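PDB 5HD9: encapsidation protein from Bacillus phage phi29, which is the ATPase of the phage DNA packaging motor, probably using ATP hydrolysis to drive viral DNA into the capsid. Local coordinates for residues 111-117 and 149-154. Residues are numbered along the deposited sequence.
Sequences TIVFDEF and RCICLS
V113, L153, I112, C150, F114 and C152 form the apolar centre between segments 111-117 and 149-154, on neighbouring parallel strands 109-115 and 149-153 of an ASCE-type P-loop ATPase sheet. Helix 130-141 links them in a beta-alpha-beta unit. V113 CG1 meets L153 CD1 at 4.0 Å on the face under helix 26-42. On the opposite face, under helix 130-141, I112 CG2 lies 3.9 Å from C150 SG, and F114 CB 3.9 Å from C152 SG. F117 (chi1 p) turns one ring face to C152 CB, a CH-pi contact of 3.9 Å to the centroid.

Both backbones are extended, with axes 4.6 Å apart at 14°. I112 pairs with C150, V113 with I151 and F114 with C152. The hydrogen bonds run I112 N to R149 O (3.0 Å), I151 N to I112 O (2.7 Å), F114 N to I151 O (2.9 Å) and L153 N to F114 O (2.9 Å). E116 (phi/psi 54/53) breaks the extended path, and F117 N donates to L153 O (3.1 Å).

D115, probably the Walker B aspartate, has OD2 hydrogen-bonded to S28 OG of the probable Walker A loop. E116 OE1 makes a salt bridge with R50. At the other end one water is hydrogen-bonded to T111 OG1 (2.7 Å) and accepts from R149 NE (2.7 Å).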
loop_
_atom_site.group_PDB
_atom_site.type_symbol
_atom_site.label_atom_id
_atom_site.label_comp_id
_atom_site.label_asym_id
_atom_site.label_seq_id
_atom_site.Cartn_x
_atom_site.Cartn_y
_atom_site.Cartn_z
ATOM N N THR A 111 7.913 3.740 -1.408
ATOM C CA THR A 111 6.485 3.517 -1.207
ATOM C C THR A 111 6.180 2.051 -0.925
ATOM O O THR A 111 6.673 1.157 -1.618
ATOM C CB THR A 111 5.658 3.975 -2.428
ATOM O OG1 THR A 111 5.874 5.373 -2.661
ATOM C CG2 THR A 111 4.172 3.746 -2.187
ATOM N N ILE A 112 5.368 1.824 0.105
ATOM C CA ILE A 112 4.819 0.507 0.404
ATOM C C ILE A 112 3.299 0.579 0.331
ATOM O O ILE A 112 2.686 1.441 0.960
ATOM C CB ILE A 112 5.230 0.003 1.806
ATOM C CG1 ILE A 112 6.752 -0.099 1.915
ATOM C CG2 ILE A 112 4.579 -1.354 2.099
ATOM C CD1 ILE A 112 7.258 -0.228 3.346
ATOM N N VAL A 113 2.701 -0.328 -0.433
ATOM C CA VAL A 113 1.249 -0.413 -0.520
ATOM C C VAL A 113 0.774 -1.750 0.039
ATOM O O VAL A 113 1.085 -2.814 -0.493
ATOM C CB VAL A 113 0.756 -0.240 -1.964
ATOM C CG1 VAL A 113 -0.763 -0.342 -2.030
ATOM C CG2 VAL A 113 1.217 1.103 -2.509
ATOM N N PHE A 114 0.018 -1.667 1.128
ATOM C CA PHE A 114 -0.509 -2.833 1.818
ATOM C C PHE A 114 -2.010 -2.890 1.579
ATOM O O PHE A 114 -2.782 -2.254 2.289
ATOM C CB PHE A 114 -0.181 -2.750 3.313
ATOM C CG PHE A 114 -0.541 -3.983 4.107
ATOM C CD1 PHE A 114 -1.212 -5.053 3.531
ATOM C CD2 PHE A 114 -0.202 -4.060 5.446
ATOM C CE1 PHE A 114 -1.538 -6.174 4.280
ATOM C CE2 PHE A 114 -0.525 -5.179 6.198
ATOM C CZ PHE A 114 -1.193 -6.235 5.614
ATOM N N ASP A 115 -2.421 -3.654 0.574
ATOM C CA ASP A 115 -3.826 -3.703 0.200
ATOM C C ASP A 115 -4.583 -4.718 1.054
ATOM O O ASP A 115 -4.030 -5.750 1.447
ATOM C CB ASP A 115 -3.973 -4.036 -1.284
ATOM C CG ASP A 115 -5.337 -3.659 -1.839
ATOM O OD1 ASP A 115 -6.157 -3.084 -1.093
ATOM O OD2 ASP A 115 -5.585 -3.925 -3.033
ATOM N N GLU A 116 -5.846 -4.402 1.336
ATOM C CA GLU A 116 -6.720 -5.244 2.148
ATOM C C GLU A 116 -6.103 -5.574 3.509
ATOM O O GLU A 116 -6.032 -6.739 3.900
ATOM C CB GLU A 116 -7.057 -6.529 1.390
ATOM C CG GLU A 116 -7.634 -6.273 0.003
ATOM C CD GLU A 116 -8.259 -7.504 -0.627
ATOM O OE1 GLU A 116 -8.437 -8.521 0.077
ATOM O OE2 GLU A 116 -8.575 -7.451 -1.834
ATOM N N PHE A 117 -5.685 -4.539 4.234
ATOM C CA PHE A 117 -4.944 -4.721 5.486
ATOM C C PHE A 117 -5.834 -5.066 6.678
ATOM O O PHE A 117 -5.335 -5.433 7.743
ATOM C CB PHE A 117 -4.136 -3.461 5.807
ATOM C CG PHE A 117 -4.948 -2.356 6.436
ATOM C CD1 PHE A 117 -5.687 -1.486 5.652
ATOM C CD2 PHE A 117 -4.959 -2.182 7.813
ATOM C CE1 PHE A 117 -6.428 -0.470 6.227
ATOM C CE2 PHE A 117 -5.698 -1.165 8.395
ATOM C CZ PHE A 117 -6.432 -0.308 7.599
ATOM N N ARG A 149 6.593 6.542 2.346
ATOM C CA ARG A 149 5.276 6.342 2.922
ATOM C C ARG A 149 4.771 4.925 2.723
ATOM O O ARG A 149 5.001 4.301 1.684
ATOM C CB ARG A 149 4.278 7.335 2.327
ATOM C CG ARG A 149 3.865 7.032 0.901
ATOM C CD ARG A 149 3.520 8.307 0.153
ATOM N NE ARG A 149 4.727 8.978 -0.336
ATOM C CZ ARG A 149 5.082 10.234 -0.062
ATOM N NH1 ARG A 149 4.330 11.021 0.709
ATOM N NH2 ARG A 149 6.207 10.710 -0.574
ATOM N N CYS A 150 4.103 4.430 3.754
ATOM C CA CYS A 150 3.375 3.181 3.687
ATOM C C CYS A 150 1.902 3.535 3.610
ATOM O O CYS A 150 1.410 4.333 4.412
ATOM C CB CYS A 150 3.673 2.300 4.900
ATOM S SG CYS A 150 2.794 0.724 4.896
ATOM N N ILE A 151 1.209 2.965 2.630
ATOM C CA ILE A 151 -0.208 3.237 2.431
ATOM C C ILE A 151 -0.992 1.933 2.505
ATOM O O ILE A 151 -0.814 1.038 1.679
ATOM C CB ILE A 151 -0.462 3.943 1.087
ATOM C CG1 ILE A 151 0.325 5.256 1.026
ATOM C CG2 ILE A 151 -1.945 4.232 0.907
ATOM C CD1 ILE A 151 0.726 5.667 -0.357
ATOM N N CYS A 152 -1.852 1.838 3.514
ATOM C CA CYS A 152 -2.662 0.648 3.734
ATOM C C CYS A 152 -4.090 0.897 3.263
ATOM O O CYS A 152 -4.691 1.910 3.612
ATOM C CB CYS A 152 -2.641 0.257 5.213
ATOM S SG CYS A 152 -0.967 0.026 5.868
ATOM N N LEU A 153 -4.619 -0.031 2.466
ATOM C CA LEU A 153 -5.946 0.112 1.876
ATOM C C LEU A 153 -6.898 -0.984 2.344
ATOM O O LEU A 153 -6.494 -2.131 2.544
ATOM C CB LEU A 153 -5.861 0.073 0.350
ATOM C CG LEU A 153 -4.771 0.891 -0.343
ATOM C CD1 LEU A 153 -4.710 0.503 -1.809
ATOM C CD2 LEU A 153 -5.030 2.381 -0.193
ATOM N N SER A 154 -8.170 -0.629 2.494
ATOM C CA SER A 154 -9.202 -1.611 2.812
ATOM C C SER A 154 -10.578 -1.133 2.377
ATOM O O SER A 154 -10.885 0.058 2.453
ATOM C CB SER A 154 -9.216 -1.915 4.311
ATOM O OG SER A 154 -10.270 -2.805 4.632
HETATM O O HOH W 1 6.685 7.772 -1.807
#